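Chromosome-partitioning protein Spo0J (Thermus thermophilus HB27, PDB 1VZ0) binds the plasmid centromere-like site parS, stimulates the ATPase activity of Soj and is probably involved in chromosome partitioning. Local coordinates at residues Lys48-Ala51 / Asp52-Glu56; Val144-Ala147 / Arg148-Ala152; Glu166-Arg170 / Gly171-Ala175. All coordinates share one frame; numbering follows the deposited sequence.

Contact 1 (Lys48-Ala51 / Asp52-Glu56); sequences KELA and DSIRE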
ATOM      1  N   LYS C  48       9.151  -0.753 -14.586  1.00 34.89           N
ATOM      2  CA  LYS C  48      10.121  -0.717 -15.675  1.00 37.68           C
ATOM      3  C   LYS C  48      11.236  -1.737 -15.471  1.00 36.44           C
ATOM      4  O   LYS C  48      11.662  -2.390 -16.420  1.00 32.91           O
ATOM      5  CB  LYS C  48      10.724   0.686 -15.801  1.00 39.04           C
ATOM      6  CG  LYS C  48      12.010   0.753 -16.611  1.00 41.71           C
ATOM      7  CD  LYS C  48      12.521   2.185 -16.705  1.00 44.21           C
ATOM      8  CE  LYS C  48      13.994   2.234 -17.087  1.00 46.49           C
ATOM      9  NZ  LYS C  48      14.278   1.523 -18.364  1.00 50.94           N
ATOM     10  N   GLU C  49      11.706  -1.872 -14.234  1.00 36.23           N
ATOM     11  CA  GLU C  49      12.769  -2.820 -13.940  1.00 36.63           C
ATOM     12  C   GLU C  49      12.288  -4.256 -14.167  1.00 38.45           C
ATOM     13  O   GLU C  49      13.067  -5.114 -14.589  1.00 35.94           O
ATOM     14  CB  GLU C  49      13.272  -2.616 -12.501  1.00 39.90           C
ATOM     15  CG  GLU C  49      13.910  -1.239 -12.300  1.00 48.69           C
ATOM     16  CD  GLU C  49      14.285  -0.920 -10.860  1.00 53.40           C
ATOM     17  OE1 GLU C  49      14.624   0.256 -10.598  1.00 56.20           O
ATOM     18  OE2 GLU C  49      14.249  -1.824  -9.996  1.00 53.48           O
ATOM     19  N   LEU C  50      11.005  -4.506 -13.905  1.00 35.48           N
ATOM     20  CA  LEU C  50      10.435  -5.837 -14.098  1.00 36.46           C
ATOM     21  C   LEU C  50      10.314  -6.089 -15.597  1.00 35.60           C
ATOM     22  O   LEU C  50      10.576  -7.186 -16.074  1.00 33.89           O
ATOM     23  CB  LEU C  50       9.043  -5.942 -13.462  1.00 34.26           C
ATOM     24  CG  LEU C  50       8.611  -7.304 -12.897  1.00 34.60           C
ATOM     25  CD1 LEU C  50       7.096  -7.400 -12.973  1.00 33.04           C
ATOM     26  CD2 LEU C  50       9.241  -8.447 -13.663  1.00 33.24           C
ATOM     27  N   ALA C  51       9.909  -5.059 -16.327  1.00 36.26           N
ATOM     28  CA  ALA C  51       9.754  -5.151 -17.771  1.00 39.57           C
ATOM     29  C   ALA C  51      11.082  -5.414 -18.478  1.00 42.80           C
ATOM     30  O   ALA C  51      11.157  -6.254 -19.375  1.00 44.88           O
ATOM     31  CB  ALA C  51       9.131  -3.868 -18.307  1.00 36.13           C
ATOM     32  N   ASP C  52      12.122  -4.688 -18.080  1.00 44.53           N
ATOM     33  CA  ASP C  52      13.444  -4.841 -18.686  1.00 48.88           C
ATOM     34  C   ASP C  52      13.950  -6.269 -18.534  1.00 48.74           C
ATOM     35  O   ASP C  52      14.532  -6.832 -19.457  1.00 53.41           O
ATOM     36  CB  ASP C  52      14.448  -3.882 -18.032  1.00 50.29           C
ATOM     37  CG  ASP C  52      14.178  -2.426 -18.370  1.00 54.20           C
ATOM     38  OD1 ASP C  52      14.580  -1.552 -17.571  1.00 57.64           O
ATOM     39  OD2 ASP C  52      13.577  -2.153 -19.433  1.00 56.08           O
ATOM     40  N   SER C  53      13.720  -6.847 -17.362  1.00 49.40           N
ATOM     41  CA  SER C  53      14.164  -8.200 -17.079  1.00 47.81           C
ATOM     42  C   SER C  53      13.428  -9.265 -17.885  1.00 51.43           C
ATOM     43  O   SER C  53      14.034 -10.256 -18.296  1.00 53.36           O
ATOM     44  CB  SER C  53      14.012  -8.497 -15.588  1.00 45.92           C
ATOM     45  OG  SER C  53      14.425  -9.819 -15.290  1.00 46.93           O
ATOM     46  N   ILE C  54      12.131  -9.077 -18.116  1.00 51.07           N
ATOM     47  CA  ILE C  54      11.383 -10.075 -18.870  1.00 52.52           C
ATOM     48  C   ILE C  54      11.595  -9.965 -20.378  1.00 52.34           C
ATOM     49  O   ILE C  54      11.289 -10.899 -21.113  1.00 49.45           O
ATOM     50  CB  ILE C  54       9.869 -10.025 -18.558  1.00 53.09           C
ATOM     51  CG1 ILE C  54       9.267  -8.716 -19.055  1.00 54.07           C
ATOM     52  CG2 ILE C  54       9.648 -10.188 -17.063  1.00 50.84           C
ATOM     53  CD1 ILE C  54       7.781  -8.629 -18.841  1.00 56.45           C
ATOM     54  N   ARG C  55      12.113  -8.832 -20.845  1.00 54.68           N
ATOM     55  CA  ARG C  55      12.380  -8.688 -22.272  1.00 60.39           C
ATOM     56  C   ARG C  55      13.392  -9.763 -22.637  1.00 62.47           C
ATOM     57  O   ARG C  55      13.416 -10.262 -23.761  1.00 63.50           O
ATOM     58  CB  ARG C  55      13.003  -7.330 -22.606  1.00 60.82           C
ATOM     59  CG  ARG C  55      12.038  -6.190 -22.843  1.00 61.04           C
ATOM     60  CD  ARG C  55      12.743  -5.090 -23.621  1.00 63.62           C
ATOM     61  NE  ARG C  55      12.010  -3.827 -23.625  1.00 65.53           N
ATOM     62  CZ  ARG C  55      11.807  -3.077 -22.546  1.00 68.41           C
ATOM     63  NH1 ARG C  55      11.129  -1.939 -22.641  1.00 68.73           N
ATOM     64  NH2 ARG C  55      12.280  -3.465 -21.369  1.00 69.84           N
ATOM     65  N   GLU C  56      14.229 -10.107 -21.662  1.00 65.14           N
ATOM     66  CA  GLU C  56      15.276 -11.103 -21.846  1.00 68.10           C
ATOM     67  C   GLU C  56      14.783 -12.536 -21.707  1.00 68.25           C
ATOM     68  O   GLU C  56      14.824 -13.308 -22.665  1.00 68.81           O
ATOM     69  CB  GLU C  56      16.402 -10.864 -20.836  1.00 72.00           C
ATOM     70  CG  GLU C  56      16.987  -9.460 -20.860  1.00 78.38           C
ATOM     71  CD  GLU C  56      17.659  -9.118 -22.179  1.00 82.76           C
ATOM     72  OE1 GLU C  56      16.963  -9.083 -23.218  1.00 81.81           O
ATOM     73  OE2 GLU C  56      18.887  -8.884 -22.177  1.00 85.82           O
TER

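Contact 2 (Val144-Ala147 / Arg148-Ala152); sequences VGKA and RSTVA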
ATOM      1  N   VAL C 144      -8.125 -16.614   3.087  1.00 60.98           N
ATOM      2  CA  VAL C 144      -6.977 -15.748   3.357  1.00 58.45           C
ATOM      3  C   VAL C 144      -5.979 -16.343   4.346  1.00 57.88           C
ATOM      4  O   VAL C 144      -4.897 -15.794   4.545  1.00 60.03           O
ATOM      5  CB  VAL C 144      -7.422 -14.359   3.876  1.00 57.49           C
ATOM      6  CG1 VAL C 144      -8.356 -13.707   2.869  1.00 57.67           C
ATOM      7  CG2 VAL C 144      -8.096 -14.494   5.232  1.00 56.89           C
ATOM      8  N   GLY C 145      -6.345 -17.461   4.965  1.00 56.62           N
ATOM      9  CA  GLY C 145      -5.453 -18.108   5.911  1.00 55.79           C
ATOM     10  C   GLY C 145      -5.284 -17.397   7.241  1.00 53.98           C
ATOM     11  O   GLY C 145      -4.158 -17.170   7.688  1.00 53.52           O
ATOM     12  N   LYS C 146      -6.398 -17.050   7.878  1.00 53.03           N
ATOM     13  CA  LYS C 146      -6.362 -16.369   9.168  1.00 52.50           C
ATOM     14  C   LYS C 146      -7.525 -16.828  10.037  1.00 53.47           C
ATOM     15  O   LYS C 146      -8.485 -17.416   9.537  1.00 54.98           O
ATOM     16  CB  LYS C 146      -6.410 -14.852   8.961  1.00 52.81           C
ATOM     17  CG  LYS C 146      -5.234 -14.333   8.151  1.00 53.53           C
ATOM     18  CD  LYS C 146      -5.251 -12.834   7.986  1.00 56.29           C
ATOM     19  CE  LYS C 146      -4.073 -12.380   7.139  1.00 57.10           C
ATOM     20  NZ  LYS C 146      -3.996 -10.895   7.022  1.00 60.80           N
ATOM     21  N   ALA C 147      -7.435 -16.569  11.338  1.00 53.67           N
ATOM     22  CA  ALA C 147      -8.488 -16.971  12.263  1.00 52.15           C
ATOM     23  C   ALA C 147      -9.746 -16.135  12.068  1.00 53.54           C
ATOM     24  O   ALA C 147      -9.674 -14.976  11.660  1.00 54.45           O
ATOM     25  CB  ALA C 147      -7.994 -16.842  13.690  1.00 52.85           C
ATOM     26  N   ARG C 148     -10.900 -16.728  12.360  1.00 53.41           N
ATOM     27  CA  ARG C 148     -12.161 -16.021  12.219  1.00 55.51           C
ATOM     28  C   ARG C 148     -12.146 -14.759  13.083  1.00 55.70           C
ATOM     29  O   ARG C 148     -12.690 -13.724  12.699  1.00 57.60           O
ATOM     30  CB  ARG C 148     -13.334 -16.912  12.639  1.00 57.48           C
ATOM     31  CG  ARG C 148     -14.681 -16.247  12.412  1.00 63.21           C
ATOM     32  CD  ARG C 148     -15.819 -16.956  13.115  1.00 68.51           C
ATOM     33  NE  ARG C 148     -17.050 -16.180  13.000  1.00 75.14           N
ATOM     34  CZ  ARG C 148     -18.210 -16.507  13.561  1.00 79.08           C
ATOM     35  NH1 ARG C 148     -19.269 -15.725  13.391  1.00 77.17           N
ATOM     36  NH2 ARG C 148     -18.314 -17.612  14.289  1.00 82.60           N
ATOM     37  N   SER C 149     -11.515 -14.854  14.250  1.00 53.28           N
ATOM     38  CA  SER C 149     -11.433 -13.723  15.165  1.00 52.03           C
ATOM     39  C   SER C 149     -10.626 -12.584  14.548  1.00 48.30           C
ATOM     40  O   SER C 149     -10.914 -11.413  14.791  1.00 50.60           O
ATOM     41  CB  SER C 149     -10.796 -14.151  16.490  1.00 52.09           C
ATOM     42  OG  SER C 149      -9.450 -14.546  16.297  1.00 55.25           O
ATOM     43  N   THR C 150      -9.615 -12.922  13.756  1.00 43.11           N
ATOM     44  CA  THR C 150      -8.805 -11.899  13.109  1.00 42.88           C
ATOM     45  C   THR C 150      -9.660 -11.103  12.126  1.00 43.56           C
ATOM     46  O   THR C 150      -9.526  -9.885  12.015  1.00 45.04           O
ATOM     47  CB  THR C 150      -7.619 -12.514  12.346  1.00 43.38           C
ATOM     48  OG1 THR C 150      -6.711 -13.114  13.276  1.00 48.81           O
ATOM     49  CG2 THR C 150      -6.876 -11.446  11.557  1.00 41.15           C
ATOM     50  N   VAL C 151     -10.540 -11.801  11.416  1.00 41.57           N
ATOM     51  CA  VAL C 151     -11.427 -11.164  10.450  1.00 38.16           C
ATOM     52  C   VAL C 151     -12.466 -10.291  11.142  1.00 36.45           C
ATOM     53  O   VAL C 151     -12.719  -9.162  10.716  1.00 37.56           O
ATOM     54  CB  VAL C 151     -12.160 -12.219   9.596  1.00 35.85           C
ATOM     55  CG1 VAL C 151     -13.184 -11.549   8.688  1.00 33.91           C
ATOM     56  CG2 VAL C 151     -11.153 -12.990   8.778  1.00 32.41           C
ATOM     57  N   ALA C 152     -13.065 -10.814  12.206  1.00 33.03           N
ATOM     58  CA  ALA C 152     -14.081 -10.074  12.948  1.00 33.74           C
ATOM     59  C   ALA C 152     -13.485  -8.799  13.538  1.00 33.75           C
ATOM     60  O   ALA C 152     -14.104  -7.733  13.501  1.00 33.47           O
ATOM     61  CB  ALA C 152     -14.669 -10.947  14.062  1.00 30.46           C
TER

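Contact 3 (Glu166-Arg170 / Gly171-Ala175); sequences EALER and GEITA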
ATOM      1  N   GLU C 166      -7.927   7.286   8.640  1.00 21.28           N
ATOM      2  CA  GLU C 166      -6.850   7.944   7.896  1.00 24.24           C
ATOM      3  C   GLU C 166      -5.585   8.026   8.742  1.00 22.97           C
ATOM      4  O   GLU C 166      -4.473   7.812   8.244  1.00 21.62           O
ATOM      5  CB  GLU C 166      -7.257   9.365   7.479  1.00 22.80           C
ATOM      6  CG  GLU C 166      -8.045   9.411   6.204  1.00 30.81           C
ATOM      7  CD  GLU C 166      -7.235   8.917   5.019  1.00 32.30           C
ATOM      8  OE1 GLU C 166      -7.781   8.152   4.203  1.00 32.56           O
ATOM      9  OE2 GLU C 166      -6.057   9.303   4.900  1.00 38.67           O
ATOM     10  N   ALA C 167      -5.766   8.345  10.018  1.00 20.33           N
ATOM     11  CA  ALA C 167      -4.646   8.467  10.937  1.00 20.88           C
ATOM     12  C   ALA C 167      -3.962   7.110  11.085  1.00 26.22           C
ATOM     13  O   ALA C 167      -2.744   7.023  11.287  1.00 26.06           O
ATOM     14  CB  ALA C 167      -5.138   8.965  12.277  1.00 20.60           C
ATOM     15  N   LEU C 168      -4.757   6.053  10.965  1.00 22.67           N
ATOM     16  CA  LEU C 168      -4.241   4.702  11.081  1.00 22.53           C
ATOM     17  C   LEU C 168      -3.407   4.397   9.843  1.00 21.45           C
ATOM     18  O   LEU C 168      -2.297   3.885   9.938  1.00 16.74           O
ATOM     19  CB  LEU C 168      -5.390   3.699  11.180  1.00 19.97           C
ATOM     20  CG  LEU C 168      -5.110   2.445  12.014  1.00 30.22           C
ATOM     21  CD1 LEU C 168      -6.223   1.448  11.787  1.00 27.80           C
ATOM     22  CD2 LEU C 168      -3.772   1.831  11.649  1.00 29.34           C
ATOM     23  N   GLU C 169      -3.957   4.707   8.677  1.00 20.94           N
ATOM     24  CA  GLU C 169      -3.243   4.484   7.431  1.00 24.95           C
ATOM     25  C   GLU C 169      -1.953   5.322   7.353  1.00 23.96           C
ATOM     26  O   GLU C 169      -0.958   4.875   6.790  1.00 22.89           O
ATOM     27  CB  GLU C 169      -4.150   4.814   6.247  1.00 27.07           C
ATOM     28  CG  GLU C 169      -5.499   4.139   6.341  1.00 35.29           C
ATOM     29  CD  GLU C 169      -5.886   3.437   5.067  1.00 36.41           C
ATOM     30  OE1 GLU C 169      -5.204   2.461   4.703  1.00 38.43           O
ATOM     31  OE2 GLU C 169      -6.869   3.863   4.431  1.00 42.26           O
ATOM     32  N   ARG C 170      -1.975   6.527   7.914  1.00 17.52           N
ATOM     33  CA  ARG C 170      -0.788   7.376   7.904  1.00 24.54           C
ATOM     34  C   ARG C 170       0.242   6.882   8.912  1.00 25.08           C
ATOM     35  O   ARG C 170       1.384   7.348   8.920  1.00 22.41           O
ATOM     36  CB  ARG C 170      -1.127   8.830   8.245  1.00 17.64           C
ATOM     37  CG  ARG C 170      -1.833   9.596   7.130  1.00 24.51           C
ATOM     38  CD  ARG C 170      -1.717  11.100   7.362  1.00 20.93           C
ATOM     39  NE  ARG C 170      -2.281  11.491   8.649  1.00 27.38           N
ATOM     40  CZ  ARG C 170      -3.572  11.737   8.853  1.00 32.37           C
ATOM     41  NH1 ARG C 170      -4.005  12.083  10.058  1.00 28.02           N
ATOM     42  NH2 ARG C 170      -4.429  11.654   7.841  1.00 28.95           N
ATOM     43  N   GLY C 171      -0.162   5.943   9.766  1.00 22.87           N
ATOM     44  CA  GLY C 171       0.756   5.437  10.767  1.00 18.06           C
ATOM     45  C   GLY C 171       0.904   6.389  11.942  1.00 17.50           C
ATOM     46  O   GLY C 171       1.826   6.241  12.728  1.00 19.20           O
ATOM     47  N   GLU C 172       0.006   7.365  12.061  1.00 17.66           N
ATOM     48  CA  GLU C 172       0.037   8.311  13.173  1.00 18.97           C
ATOM     49  C   GLU C 172      -0.469   7.645  14.458  1.00 18.70           C
ATOM     50  O   GLU C 172      -0.138   8.087  15.549  1.00 26.17           O
ATOM     51  CB  GLU C 172      -0.797   9.549  12.847  1.00 25.23           C
ATOM     52  CG  GLU C 172      -0.174  10.434  11.783  1.00 38.96           C
ATOM     53  CD  GLU C 172      -1.070  11.590  11.367  1.00 47.33           C
ATOM     54  OE1 GLU C 172      -0.663  12.360  10.471  1.00 50.58           O
ATOM     55  OE2 GLU C 172      -2.175  11.729  11.935  1.00 54.04           O
ATOM     56  N   ILE C 173      -1.291   6.601  14.324  1.00 17.80           N
ATOM     57  CA  ILE C 173      -1.784   5.836  15.482  1.00 18.42           C
ATOM     58  C   ILE C 173      -1.694   4.351  15.130  1.00 21.86           C
ATOM     59  O   ILE C 173      -1.522   3.991  13.961  1.00 20.78           O
ATOM     60  CB  ILE C 173      -3.252   6.163  15.876  1.00 18.94           C
ATOM     61  CG1 ILE C 173      -4.209   5.750  14.764  1.00 20.00           C
ATOM     62  CG2 ILE C 173      -3.400   7.651  16.199  1.00 17.54           C
ATOM     63  CD1 ILE C 173      -5.696   6.039  15.092  1.00 17.38           C
ATOM     64  N   THR C 174      -1.812   3.485  16.126  1.00 19.05           N
ATOM     65  CA  THR C 174      -1.711   2.053  15.883  1.00 17.20           C
ATOM     66  C   THR C 174      -3.069   1.370  15.891  1.00 19.37           C
ATOM     67  O   THR C 174      -4.084   1.979  16.218  1.00 18.08           O
ATOM     68  CB  THR C 174      -0.848   1.357  16.968  1.00 20.90           C
ATOM     69  OG1 THR C 174      -1.554   1.378  18.219  1.00 19.19           O
ATOM     70  CG2 THR C 174       0.495   2.077  17.146  1.00 16.27           C
ATOM     71  N   ALA C 175      -3.072   0.087  15.550  1.00 19.10           N
ATOM     72  CA  ALA C 175      -4.301  -0.690  15.548  1.00 22.32           C
ATOM     73  C   ALA C 175      -4.839  -0.689  16.977  1.00 23.52           C
ATOM     74  O   ALA C 175      -6.052  -0.735  17.206  1.00 20.28           O
ATOM     75  CB  ALA C 175      -4.014  -2.110  15.096  1.00 19.63           C
TER

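Contact 1 (Lys48-Ala51 / Asp52-Glu56)
The carboxylate of D52 stands between two cations, K48 one turn back along the chain and R55 nearly one turn ahead, and the three make a salt-bridge network along one side of helix 38-57 in the ParB N-terminal domain. K48 gives the i to i+4 link: NZ reaches OD1 of D52 at 3.2 Å, on the syn lone pair of that oxygen. The lysine chain leaves with CG anti to the backbone N (chi1 163°), runs extended as far as CE and bends only at its last torsion, which turns NZ back onto the acid. The other oxygen goes to the arginine, with R55 NH2 2.7 Å from D52 OD2, although the N-H points poorly and the hydrogen bond is weak. One carboxylate serves both cations, one oxygen each, which probably favours its ionised form.

The helical backbone bonds run alongside. D52 N bonds to K48 O at 2.9 Å and 162°, the straightest rung here, whereas the rung from S53 N to E49 O is weak. The hydroxyl of S53 is hydrogen-bonded to E163 of the second subunit.

On the buried side L50 and I54 meet through their methyl branches, and both also pack on A83 of helix 78-86 and on L60. L50 touches E166 of the second subunit as well, so this side of the helix faces both its own domain and the partner chain. The apolar pair closes with L50 CD2 at 3.8 Å from I54 CG2.

Contact 2 (Val144-Ala147 / Arg148-Ala152)
A147 hands the chain from the turn into helix 148-156: it is the N-cap residue, and its carbonyl oxygen receives the first two bonds of that helix. V151 N points at A147 O over 3.3 Å with an N-H...O angle of 153°, and it lies in the carbonyl plane. T150 N is nearer to A147 O, at 2.9 Å, but its angle of 125° makes that bond weak. Upstream, G145 ends helix 137-144 in a Schellman motif at positive phi, and K146 and A147 follow with extended backbones. This is the turn of the helix-turn-helix motif inferred to bind DNA.

Side chains add little across the turn. K146 lays its extended chain over T150 at about a right angle, CD coming 4.2 Å from the methyl CG2. In T150 the hydroxyl sits beside the backbone N (chi1 -66°), leaving the methyl opposite that N, where it meets the lysine. The A147 methyl lies 3.8 Å from S149 OG.

V151, buried, packs on Y127 and A141, while K146 also rests on Y127 and its NZ makes a long, weak ion pair with E123. R148 stretches away from the turn, packing on Q137 and reaching E138 in another long, weak ion pair. With no salt bridge or side-chain hydrogen bond linking the two segments, what joins them is backbone bonding at A147 O, and the polar groups of K146 and R148 are directed elsewhere.

Contact 3 (Glu166-Arg170 / Gly171-Ala175)
R170 grips E172 side-on with two nitrogens, one for each carboxylate oxygen. NE bonds to E172 OE1 and NH1 to E172 OE2, both at 2.6 Å, with N-H...O angles of 156° and 160°. The two flat groups are not coplanar: their planes stand 62° apart, so the oxygens lie near the guanidinium plane while the arginine comes from above the carboxylate. A bend at the third torsion of R170 folds the guanidinium back beside its own helix, where E166 O and A167 CA lie off one face, toward its rim. A bound cobalt ion lies about 3 Å from the R170 side chain. With an alanine here, the E172 carboxylate would lose both nitrogens that hold it and would probably be free to turn, though a weak hydrogen bond to Q61 of the second subunit could persist.

Backbone bonds close the helix end. G171 N bonds to L168 O, and E172 N to A167 O at 2.9 Å; I173 N adds a weak bond to that second oxygen.

The apolar contacts belong to I173. Its CG1 rests 3.8 Å from L168 CA, and its CD1 reaches the A167 methyl at 4.1 Å; I196 and L197 of helix 189-199 pack against it too.

Beyond the turn T174 is the N-cap of helix 175-183, its OG1 bonded to H177 N. The backbone fits a Schellman motif, G171 at positive phi closing helix 162-169, followed by the capped start of the next helix.

Overall arrangement
Along the chain the three contacts come in series, contact 1 in the ParB N-terminal domain and contacts 2 and 3 in the ParB HTH domain. Contact 1 sits far out on helix 38-57, its centre about 37 Å from that of contact 2 and about 35 Å from that of contact 3. Contacts 2 and 3 are closer, about 21 Å between centres and about 10 Å between nearest atoms, and helices 148-156 and 162-169 follow each other in the chain. Contacts 1 and 3 both touch the second subunit, so the N-terminal and HTH domains meet across the two chains. Contact 2, in the inferred DNA-binding motif, is touched by no other protein chain.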